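Putative ArsC family related protein (Bacteroides fragilis, PDB 3GKX) is of unknown function but belongs to the ArsC family, named after arsenate reductases, and has a thioredoxin-like fold. Local coordinates at residues 64-67 and 68-72; 78-82 and 83-87; 21-24 and 25-29. All blocks are in the same frame, centred on the assembly; numbering follows the deposited sequence. Where two conformers were deposited one is given.

Contact 1. Residues 64-67 and 68-72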
ATOM      1  N   SER B  64       2.443  -4.274 -17.982  1.00 25.91           N
ATOM      2  CA  SER B  64       3.119  -4.279 -19.275  1.00 25.91           C
ATOM      3  C   SER B  64       2.846  -5.618 -19.949  1.00 25.79           C
ATOM      4  O   SER B  64       3.178  -5.806 -21.123  1.00 26.05           O
ATOM      5  CB  SER B  64       4.635  -4.050 -19.120  1.00 25.71           C
ATOM      6  OG  SER B  64       4.934  -2.941 -18.268  1.00 26.86           O
ATOM      7  N   GLY B  65       2.230  -6.544 -19.213  1.00 25.36           N
ATOM      8  CA  GLY B  65       2.021  -7.894 -19.738  1.00 25.40           C
ATOM      9  C   GLY B  65       1.015  -7.978 -20.885  1.00 24.98           C
ATOM     10  O   GLY B  65       0.146  -7.118 -21.029  1.00 24.99           O
ATOM     11  N   VAL B  66       1.128  -9.028 -21.691  1.00 25.18           N
ATOM     12  CA  VAL B  66       0.150  -9.308 -22.741  1.00 25.08           C
ATOM     13  C   VAL B  66      -1.083 -10.004 -22.115  1.00 25.63           C
ATOM     14  O   VAL B  66      -2.206  -9.821 -22.591  1.00 25.30           O
ATOM     15  CB  VAL B  66       0.744 -10.188 -23.901  1.00 25.03           C
ATOM     16  CG1 VAL B  66      -0.117 -10.082 -25.164  1.00 23.71           C
ATOM     17  CG2 VAL B  66       2.185  -9.796 -24.221  1.00 24.54           C
ATOM     18  N   VAL B  67      -0.866 -10.782 -21.047  1.00 25.87           N
ATOM     19  CA  VAL B  67      -1.943 -11.569 -20.422  1.00 25.90           C
ATOM     20  C   VAL B  67      -2.902 -10.626 -19.702  1.00 26.43           C
ATOM     21  O   VAL B  67      -4.129 -10.764 -19.802  1.00 26.27           O
ATOM     22  CB  VAL B  67      -1.399 -12.683 -19.480  1.00 26.16           C
ATOM     23  CG1 VAL B  67      -2.553 -13.378 -18.728  1.00 24.59           C
ATOM     24  CG2 VAL B  67      -0.537 -13.726 -20.294  1.00 25.54           C
ATOM     25  N   TYR B  68      -2.324  -9.661 -18.992  1.00 26.03           N
ATOM     26  CA  TYR B  68      -3.063  -8.517 -18.497  1.00 26.37           C
ATOM     27  C   TYR B  68      -3.954  -7.838 -19.560  1.00 26.03           C
ATOM     28  O   TYR B  68      -5.128  -7.539 -19.302  1.00 25.33           O
ATOM     29  CB  TYR B  68      -2.077  -7.486 -17.975  1.00 26.56           C
ATOM     30  CG  TYR B  68      -2.705  -6.444 -17.104  1.00 27.89           C
ATOM     31  CD1 TYR B  68      -2.812  -6.634 -15.736  1.00 31.26           C
ATOM     32  CD2 TYR B  68      -3.183  -5.264 -17.647  1.00 30.31           C
ATOM     33  CE1 TYR B  68      -3.374  -5.666 -14.931  1.00 32.05           C
ATOM     34  CE2 TYR B  68      -3.751  -4.301 -16.867  1.00 31.37           C
ATOM     35  CZ  TYR B  68      -3.846  -4.504 -15.516  1.00 33.45           C
ATOM     36  OH  TYR B  68      -4.409  -3.521 -14.745  1.00 36.74           O
ATOM     37  N   LYS B  69      -3.356  -7.577 -20.726  1.00 25.70           N
ATOM     38  CA  LYS B  69      -3.977  -6.844 -21.833  1.00 25.94           C
ATOM     39  C   LYS B  69      -5.235  -7.568 -22.323  1.00 25.86           C
ATOM     40  O   LYS B  69      -6.326  -6.995 -22.331  1.00 26.16           O
ATOM     41  CB  LYS B  69      -2.950  -6.706 -22.970  1.00 25.59           C
ATOM     42  CG  LYS B  69      -3.185  -5.616 -23.992  1.00 27.02           C
ATOM     43  CD  LYS B  69      -2.535  -6.037 -25.320  1.00 27.44           C
ATOM     44  CE  LYS B  69      -1.892  -4.878 -26.047  1.00 27.44           C
ATOM     45  NZ  LYS B  69      -2.769  -4.411 -27.171  1.00 29.13           N
ATOM     46  N   GLU B  70      -5.081  -8.838 -22.687  0.50 25.85           N
ATOM     47  CA  GLU B  70      -6.158  -9.613 -23.296  0.50 25.79           C
ATOM     48  C   GLU B  70      -7.232 -10.130 -22.325  0.50 25.86           C
ATOM     49  O   GLU B  70      -8.255 -10.652 -22.772  0.50 25.79           O
ATOM     50  CB  GLU B  70      -5.575 -10.735 -24.160  0.50 25.79           C
ATOM     51  CG  GLU B  70      -5.142 -10.257 -25.543  0.50 25.17           C
ATOM     52  CD  GLU B  70      -3.762 -10.745 -25.910  0.50 24.89           C
ATOM     53  OE1 GLU B  70      -3.073 -11.281 -25.016  0.50 25.24           O
ATOM     54  OE2 GLU B  70      -3.362 -10.590 -27.082  0.50 23.25           O
ATOM     55  N   LEU B  71      -6.998  -9.995 -21.017  1.00 25.71           N
ATOM     56  CA  LEU B  71      -8.034 -10.215 -20.003  1.00 25.71           C
ATOM     57  C   LEU B  71      -8.673  -8.890 -19.549  1.00 26.06           C
ATOM     58  O   LEU B  71      -9.478  -8.858 -18.603  1.00 26.48           O
ATOM     59  CB  LEU B  71      -7.461 -10.924 -18.776  1.00 25.71           C
ATOM     60  CG  LEU B  71      -6.888 -12.337 -18.765  1.00 25.18           C
ATOM     61  CD1 LEU B  71      -6.392 -12.577 -17.346  1.00 22.55           C
ATOM     62  CD2 LEU B  71      -7.921 -13.374 -19.146  1.00 22.50           C
ATOM     63  N   LYS B  72      -8.285  -7.791 -20.191  1.00 25.73           N
ATOM     64  CA  LYS B  72      -8.863  -6.474 -19.922  1.00 25.20           C
ATOM     65  C   LYS B  72      -8.861  -6.154 -18.437  1.00 24.93           C
ATOM     66  O   LYS B  72      -9.841  -5.625 -17.905  1.00 25.01           O
ATOM     67  CB  LYS B  72     -10.291  -6.353 -20.498  1.00 24.92           C
ATOM     68  CG  LYS B  72     -10.421  -6.660 -21.986  1.00 24.88           C
ATOM     69  CD  LYS B  72     -11.532  -5.822 -22.605  1.00 25.07           C
ATOM     70  CE  LYS B  72     -11.810  -6.218 -24.052  1.00 26.20           C
ATOM     71  NZ  LYS B  72     -10.610  -6.089 -24.918  1.00 27.03           N
TER
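The short helix 66-70 is little more than one turn long, and its contact pairs Val66 with Glu70 and Val67 with Leu71. Glu70 N donates a hydrogen bond to Val66 O at 3.0 Å, close to straight at 165°. The following bond, from Leu71 N to Val67 O at the end of the helix, is longer at 3.2 Å and bent to 139°. The side chains of this second pair run alongside each other and point the same way. Val67 holds CG1 anti to its own backbone N (chi1 174°), where this methyl comes 4.2 Å from Leu71 CD1. Leu71 CG also lies 3.3 Å from Val67 O, and the branched side chain thus flanks the carbonyl that its own N-H binds. A Schellman motif closes the helix here: Lys72 has a positive phi, and its N bonds back to Lys69 O at 3.0 Å. Lys72 is at the same time the N-cap position of helix 73-76, so one residue ends one short helix and caps the next; its long polar side chain suits this exposed corner. The side chains of Val66 and Glu70, both exposed, lie side by side and point the same way, a setting that suits a charged glutamate; in one of two deposited conformers the carboxylate of Glu70 comes close beside the valine, an approach that remains doubtful. The end of the Tyr68 side chain leads away from residues 64-67, its broad aromatic ring suited to touching Phe61, Thr63 and Leu77 in loops, while Val67 also touches Asn92.

Contact 2. Residues 78-82 and 83-87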
ATOM      1  N   PRO B  78     -10.869  -2.972 -10.663  1.00 26.48           N
ATOM      2  CA  PRO B  78     -11.625  -2.339  -9.603  1.00 26.68           C
ATOM      3  C   PRO B  78     -12.731  -3.258  -9.095  1.00 26.56           C
ATOM      4  O   PRO B  78     -12.628  -3.769  -7.964  1.00 27.50           O
ATOM      5  CB  PRO B  78     -12.168  -1.087 -10.279  1.00 26.06           C
ATOM      6  CG  PRO B  78     -11.034  -0.684 -11.142  1.00 26.89           C
ATOM      7  CD  PRO B  78     -10.476  -1.985 -11.687  1.00 26.43           C
ATOM      8  N   THR B  79     -13.721  -3.499  -9.948  1.00 25.34           N
ATOM      9  CA  THR B  79     -14.833  -4.442  -9.737  1.00 24.41           C
ATOM     10  C   THR B  79     -14.500  -5.792  -9.037  1.00 23.80           C
ATOM     11  O   THR B  79     -15.404  -6.577  -8.683  1.00 22.86           O
ATOM     12  CB  THR B  79     -15.563  -4.687 -11.091  1.00 24.11           C
ATOM     13  OG1 THR B  79     -14.822  -5.618 -11.879  1.00 24.12           O
ATOM     14  CG2 THR B  79     -15.673  -3.395 -11.847  1.00 23.36           C
HETATM   15  N   MSE B  80     -13.207  -6.031  -8.825  1.00 23.47           N
HETATM   16  CA  MSE B  80     -12.741  -7.194  -8.089  1.00 23.89           C
HETATM   17  C   MSE B  80     -12.343  -6.880  -6.659  1.00 23.23           C
HETATM   18  O   MSE B  80     -11.738  -5.836  -6.360  1.00 23.15           O
HETATM   19  CB  MSE B  80     -11.554  -7.820  -8.795  1.00 24.46           C
HETATM   20  CG  MSE B  80     -11.770  -7.947 -10.295  1.00 27.25           C
HETATM   21 SE   MSE B  80     -10.553  -9.280 -10.977  0.75 32.64          SE
HETATM   22  CE  MSE B  80      -8.866  -8.342 -10.930  1.00 30.82           C
ATOM     23  N   THR B  81     -12.671  -7.813  -5.777  1.00 22.30           N
ATOM     24  CA  THR B  81     -12.313  -7.685  -4.392  1.00 21.59           C
ATOM     25  C   THR B  81     -10.868  -8.161  -4.279  1.00 21.69           C
ATOM     26  O   THR B  81     -10.352  -8.831  -5.183  1.00 20.89           O
ATOM     27  CB  THR B  81     -13.239  -8.558  -3.524  1.00 22.19           C
ATOM     28  OG1 THR B  81     -13.013  -9.941  -3.848  1.00 20.97           O
ATOM     29  CG2 THR B  81     -14.735  -8.210  -3.762  1.00 19.09           C
ATOM     30  N   GLU B  82     -10.231  -7.812  -3.169  1.00 21.31           N
ATOM     31  CA  GLU B  82      -8.888  -8.269  -2.849  1.00 21.78           C
ATOM     32  C   GLU B  82      -8.812  -9.792  -2.942  1.00 21.19           C
ATOM     33  O   GLU B  82      -7.906 -10.303  -3.594  1.00 21.94           O
ATOM     34  CB  GLU B  82      -8.482  -7.818  -1.443  1.00 21.02           C
ATOM     35  CG  GLU B  82      -7.061  -8.174  -1.070  1.00 24.06           C
ATOM     36  CD  GLU B  82      -6.752  -7.954   0.418  1.00 25.46           C
ATOM     37  OE1 GLU B  82      -6.955  -6.835   0.931  1.00 22.21           O
ATOM     38  OE2 GLU B  82      -6.321  -8.923   1.074  1.00 27.06           O
ATOM     39  N   GLU B  83      -9.723 -10.504  -2.263  1.00 20.57           N
ATOM     40  CA  GLU B  83      -9.821 -11.972  -2.393  1.00 20.92           C
ATOM     41  C   GLU B  83      -9.759 -12.390  -3.874  1.00 20.05           C
ATOM     42  O   GLU B  83      -8.891 -13.177  -4.248  1.00 20.09           O
ATOM     43  CB  GLU B  83     -11.098 -12.558  -1.761  1.00 20.96           C
ATOM     44  CG  GLU B  83     -11.145 -12.615  -0.222  1.00 25.18           C
ATOM     45  CD  GLU B  83      -9.966 -13.377   0.440  1.00 30.17           C
ATOM     46  OE1 GLU B  83      -9.574 -14.479  -0.049  1.00 31.13           O
ATOM     47  OE2 GLU B  83      -9.445 -12.877   1.478  1.00 29.39           O
ATOM     48  N   GLU B  84     -10.640 -11.835  -4.707  1.00 18.82           N
ATOM     49  CA  GLU B  84     -10.656 -12.181  -6.145  1.00 19.10           C
ATOM     50  C   GLU B  84      -9.361 -11.817  -6.898  1.00 19.49           C
ATOM     51  O   GLU B  84      -8.821 -12.640  -7.655  1.00 19.77           O
ATOM     52  CB  GLU B  84     -11.873 -11.598  -6.842  1.00 18.50           C
ATOM     53  CG  GLU B  84     -13.185 -12.019  -6.201  1.00 19.15           C
ATOM     54  CD  GLU B  84     -14.370 -11.227  -6.714  1.00 20.87           C
ATOM     55  OE1 GLU B  84     -14.179 -10.071  -7.158  1.00 18.28           O
ATOM     56  OE2 GLU B  84     -15.506 -11.775  -6.698  1.00 24.29           O
ATOM     57  N   GLN B  85      -8.876 -10.590  -6.699  1.00 19.58           N
ATOM     58  CA  GLN B  85      -7.580 -10.165  -7.239  1.00 19.78           C
ATOM     59  C   GLN B  85      -6.419 -11.100  -6.838  1.00 19.10           C
ATOM     60  O   GLN B  85      -5.599 -11.442  -7.672  1.00 18.93           O
ATOM     61  CB  GLN B  85      -7.254  -8.738  -6.797  1.00 19.91           C
ATOM     62  CG  GLN B  85      -8.023  -7.650  -7.535  1.00 18.92           C
ATOM     63  CD  GLN B  85      -7.967  -6.337  -6.807  1.00 17.13           C
ATOM     64  OE1 GLN B  85      -7.251  -6.206  -5.825  1.00 21.05           O
ATOM     65  NE2 GLN B  85      -8.731  -5.355  -7.272  1.00 16.13           N
ATOM     66  N   ILE B  86      -6.352 -11.506  -5.566  1.00 18.79           N
ATOM     67  CA  ILE B  86      -5.291 -12.421  -5.122  1.00 17.68           C
ATOM     68  C   ILE B  86      -5.448 -13.819  -5.742  1.00 17.43           C
ATOM     69  O   ILE B  86      -4.461 -14.383  -6.231  1.00 17.09           O
ATOM     70  CB  ILE B  86      -5.170 -12.493  -3.579  1.00 17.93           C
ATOM     71  CG1 ILE B  86      -4.794 -11.114  -3.002  1.00 17.59           C
ATOM     72  CG2 ILE B  86      -4.206 -13.588  -3.178  1.00 16.13           C
ATOM     73  CD1 ILE B  86      -4.778 -11.032  -1.449  1.00 16.74           C
ATOM     74  N   ALA B  87      -6.676 -14.352  -5.726  1.00 17.13           N
ATOM     75  CA  ALA B  87      -7.021 -15.625  -6.373  1.00 17.29           C
ATOM     76  C   ALA B  87      -6.611 -15.655  -7.829  1.00 17.31           C
ATOM     77  O   ALA B  87      -6.071 -16.664  -8.278  1.00 17.97           O
ATOM     78  CB  ALA B  87      -8.513 -15.942  -6.242  1.00 17.48           C
TER
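A capping box begins helix 82-89, with Thr81 as its N-cap and Glu84 as the acidic partner. Thr81 OG1 accepts from Glu84 N at 3.2 Å, and Glu84 OE1 accepts in return from Thr81 N at 3.0 Å, both bonds being nearly straight. The threonine hydroxyl oxygen sits between its own N and carbonyl carbon (chi1 65°), the position from which it can reach the first turn. Glu84 OE1 is met from above the carboxylate plane, 38° out of it. With CG anti to the carbonyl carbon (chi1 -56°), the extended Glu84 chain passes Thr81 OG1, 3.1 Å from Glu84 CG, and brings OE1 to Thr81 N. Two backbone bonds start the helix: Gln85 N to Thr81 O and Ile86 N to Glu82 O, each 2.8 Å. Before the cap, the selenomethionine Met80 crosses Gln85 obliquely, its CE 3.6 Å from Gln85 CG, while Gln85 NE2 bonds to Leu77 O. Ile86, apolar and buried, packs on helix 43-53, while Glu83 pairs with Lys47 and Glu82 with Lys58 of the second subunit. The partial positive charge of the helix N-terminus would be expected to favour ionised Glu84, and for Glu82 and Glu83 the lysines should add to it.

Contact 3. Residues 21-24 and 25-29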
ATOM      1  N   LYS B  21      18.725  -7.284 -10.806  1.00 26.08           N
ATOM      2  CA  LYS B  21      19.651  -8.337 -10.534  1.00 25.29           C
ATOM      3  C   LYS B  21      21.070  -7.729 -10.561  1.00 24.99           C
ATOM      4  O   LYS B  21      21.845  -7.948  -9.629  1.00 24.32           O
ATOM      5  CB  LYS B  21      19.478  -9.446 -11.567  1.00 25.50           C
ATOM      6  CG  LYS B  21      20.639 -10.451 -11.632  1.00 27.15           C
ATOM      7  CD  LYS B  21      20.859 -10.899 -13.075  1.00 31.76           C
ATOM      8  CE  LYS B  21      21.952 -11.959 -13.208  1.00 33.71           C
ATOM      9  NZ  LYS B  21      21.378 -13.313 -12.930  1.00 36.67           N
ATOM     10  N   LYS B  22      21.394  -6.949 -11.608  1.00 23.88           N
ATOM     11  CA  LYS B  22      22.667  -6.212 -11.636  1.00 23.68           C
ATOM     12  C   LYS B  22      22.910  -5.421 -10.335  1.00 23.37           C
ATOM     13  O   LYS B  22      23.975  -5.536  -9.735  1.00 22.55           O
ATOM     14  CB  LYS B  22      22.801  -5.304 -12.883  1.00 23.64           C
ATOM     15  CG  LYS B  22      23.166  -6.015 -14.180  1.00 23.56           C
ATOM     16  CD  LYS B  22      23.175  -5.018 -15.338  1.00 23.68           C
ATOM     17  CE  LYS B  22      22.664  -5.632 -16.617  1.00 24.03           C
ATOM     18  NZ  LYS B  22      21.793  -4.690 -17.410  1.00 23.47           N
ATOM     19  N   TRP B  23      21.905  -4.659  -9.893  1.00 23.77           N
ATOM     20  CA  TRP B  23      21.956  -3.948  -8.615  1.00 24.53           C
ATOM     21  C   TRP B  23      22.197  -4.841  -7.381  1.00 25.15           C
ATOM     22  O   TRP B  23      23.035  -4.507  -6.539  1.00 25.88           O
ATOM     23  CB  TRP B  23      20.704  -3.075  -8.423  1.00 25.13           C
ATOM     24  CG  TRP B  23      20.768  -2.147  -7.238  1.00 25.10           C
ATOM     25  CD1 TRP B  23      21.115  -0.843  -7.253  1.00 23.96           C
ATOM     26  CD2 TRP B  23      20.483  -2.475  -5.868  1.00 24.72           C
ATOM     27  NE1 TRP B  23      21.075  -0.322  -5.980  1.00 24.41           N
ATOM     28  CE2 TRP B  23      20.691  -1.306  -5.109  1.00 25.35           C
ATOM     29  CE3 TRP B  23      20.111  -3.651  -5.209  1.00 25.38           C
ATOM     30  CZ2 TRP B  23      20.499  -1.264  -3.722  1.00 26.87           C
ATOM     31  CZ3 TRP B  23      19.935  -3.620  -3.823  1.00 25.16           C
ATOM     32  CH2 TRP B  23      20.123  -2.437  -3.097  1.00 26.01           C
ATOM     33  N   LEU B  24      21.492  -5.968  -7.255  1.00 25.21           N
ATOM     34  CA  LEU B  24      21.752  -6.865  -6.105  1.00 24.54           C
ATOM     35  C   LEU B  24      23.206  -7.348  -6.051  1.00 24.07           C
ATOM     36  O   LEU B  24      23.777  -7.466  -4.970  1.00 24.49           O
ATOM     37  CB  LEU B  24      20.852  -8.105  -6.111  1.00 24.30           C
ATOM     38  CG  LEU B  24      19.354  -8.021  -5.851  1.00 24.23           C
ATOM     39  CD1 LEU B  24      18.782  -9.382  -6.236  1.00 22.77           C
ATOM     40  CD2 LEU B  24      19.073  -7.627  -4.394  1.00 21.39           C
ATOM     41  N   ILE B  25      23.784  -7.681  -7.198  1.00 23.69           N
ATOM     42  CA  ILE B  25      25.168  -8.172  -7.203  1.00 24.73           C
ATOM     43  C   ILE B  25      26.153  -7.028  -6.935  1.00 25.37           C
ATOM     44  O   ILE B  25      27.036  -7.145  -6.073  1.00 24.64           O
ATOM     45  CB  ILE B  25      25.538  -8.942  -8.483  1.00 24.40           C
ATOM     46  CG1 ILE B  25      24.543 -10.105  -8.709  1.00 24.31           C
ATOM     47  CG2 ILE B  25      26.938  -9.452  -8.360  1.00 23.76           C
ATOM     48  CD1 ILE B  25      24.597 -10.724 -10.116  1.00 24.18           C
ATOM     49  N   GLU B  26      25.978  -5.921  -7.663  1.00 26.69           N
ATOM     50  CA  GLU B  26      26.735  -4.693  -7.402  1.00 28.18           C
ATOM     51  C   GLU B  26      26.732  -4.387  -5.895  1.00 28.85           C
ATOM     52  O   GLU B  26      27.768  -4.085  -5.333  1.00 29.39           O
ATOM     53  CB  GLU B  26      26.146  -3.525  -8.199  1.00 28.42           C
ATOM     54  CG  GLU B  26      26.907  -2.216  -8.132  1.00 28.05           C
ATOM     55  CD  GLU B  26      26.094  -1.061  -8.709  1.00 29.84           C
ATOM     56  OE1 GLU B  26      25.167  -0.553  -8.021  1.00 29.66           O
ATOM     57  OE2 GLU B  26      26.383  -0.657  -9.857  1.00 30.04           O
ATOM     58  N   ASN B  27      25.582  -4.505  -5.236  1.00 29.45           N
ATOM     59  CA  ASN B  27      25.511  -4.163  -3.814  1.00 30.08           C
ATOM     60  C   ASN B  27      25.841  -5.269  -2.809  1.00 30.27           C
ATOM     61  O   ASN B  27      25.666  -5.086  -1.598  1.00 30.19           O
ATOM     62  CB  ASN B  27      24.202  -3.436  -3.487  1.00 30.06           C
ATOM     63  CG  ASN B  27      24.174  -2.042  -4.082  1.00 30.60           C
ATOM     64  OD1 ASN B  27      24.623  -1.075  -3.453  1.00 31.63           O
ATOM     65  ND2 ASN B  27      23.720  -1.941  -5.330  1.00 31.07           N
ATOM     66  N   ASN B  28      26.357  -6.387  -3.326  1.00 30.14           N
ATOM     67  CA  ASN B  28      26.785  -7.542  -2.530  1.00 29.82           C
ATOM     68  C   ASN B  28      25.670  -8.252  -1.774  1.00 29.26           C
ATOM     69  O   ASN B  28      25.929  -8.889  -0.769  1.00 28.66           O
ATOM     70  CB  ASN B  28      27.897  -7.144  -1.574  1.00 29.44           C
ATOM     71  CG  ASN B  28      29.139  -6.768  -2.298  1.00 31.18           C
ATOM     72  OD1 ASN B  28      29.578  -5.616  -2.246  1.00 31.78           O
ATOM     73  ND2 ASN B  28      29.716  -7.730  -3.014  1.00 31.55           N
ATOM     74  N   ILE B  29      24.441  -8.144  -2.270  1.00 29.31           N
ATOM     75  CA  ILE B  29      23.306  -8.811  -1.616  1.00 29.48           C
ATOM     76  C   ILE B  29      23.144 -10.264  -2.098  1.00 29.27           C
ATOM     77  O   ILE B  29      22.770 -10.524  -3.249  1.00 29.03           O
ATOM     78  CB  ILE B  29      21.971  -8.019  -1.758  1.00 29.05           C
ATOM     79  CG1 ILE B  29      22.188  -6.506  -1.495  1.00 30.58           C
ATOM     80  CG2 ILE B  29      20.879  -8.615  -0.854  1.00 27.71           C
ATOM     81  CD1 ILE B  29      22.282  -6.091   0.020  1.00 26.96           C
TER
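The side-chain amide of Asn27 lies over one face of the Trp23 indole while bonding to the backbone carbonyl of Trp23. Its ND2 stands 3.0 Å above the ring plane, offset toward the rim, and comes 3.1 Å from Trp23 CE2; amide and ring are stacked with their planes 30° apart. An N-H of ND2 is meanwhile spent on Trp23 O, in a 2.9 Å bond that lies in the amide plane and is nearly straight (167°). Asn27 N reaches the same oxygen, also at 2.9 Å, from the opposite face of the carbonyl plane, so two donors of one residue grip a single acceptor. Having CG anti to the carbonyl carbon (chi1 -70°) turns the Asn27 amide over the indole and toward Trp23 O. CB itself lies above the six-membered ring, 4.1 Å from its centroid, a CH-pi contact. Asparagine suits the place by being short, flat and a donor; Trp23 offers a broad face and meets the ring of Phe111 as well. Further on, Ile29 N bonds to Leu24 O at 2.9 Å and Asn28 N to Ile25 O, while Leu24 CD2 touches Ile29 CB at 3.9 Å. Asn28 takes a positive phi, which asparagine tolerates well. This is a Schellman motif with its apolar contact across the turn, ending the helix of the beta-alpha-beta unit formed by strand 7-10, helix 15-26 and strand 32-35.

In the fold
All three contacts are local ones at helix ends, in series along the chain. Contact 3 closes helix 15-26, contact 1 closes helix 66-70, and contact 2 opens helix 82-89. Contacts 1 and 2 are neighbours, with centres about 16 Å apart and nearest atoms about 7 Å, whereas contact 3 lies across the chain's centre from both, its centre about 30 Å from contact 1 and 34 Å from contact 2. Cys14, just before helix 15-26, and Cys17, in its first turn, form a CxxC pattern that may mark a thiol site as in thioredoxin relatives; contact 3 lies at that helix's far end. Of the three, contact 2 alone touches the second subunit.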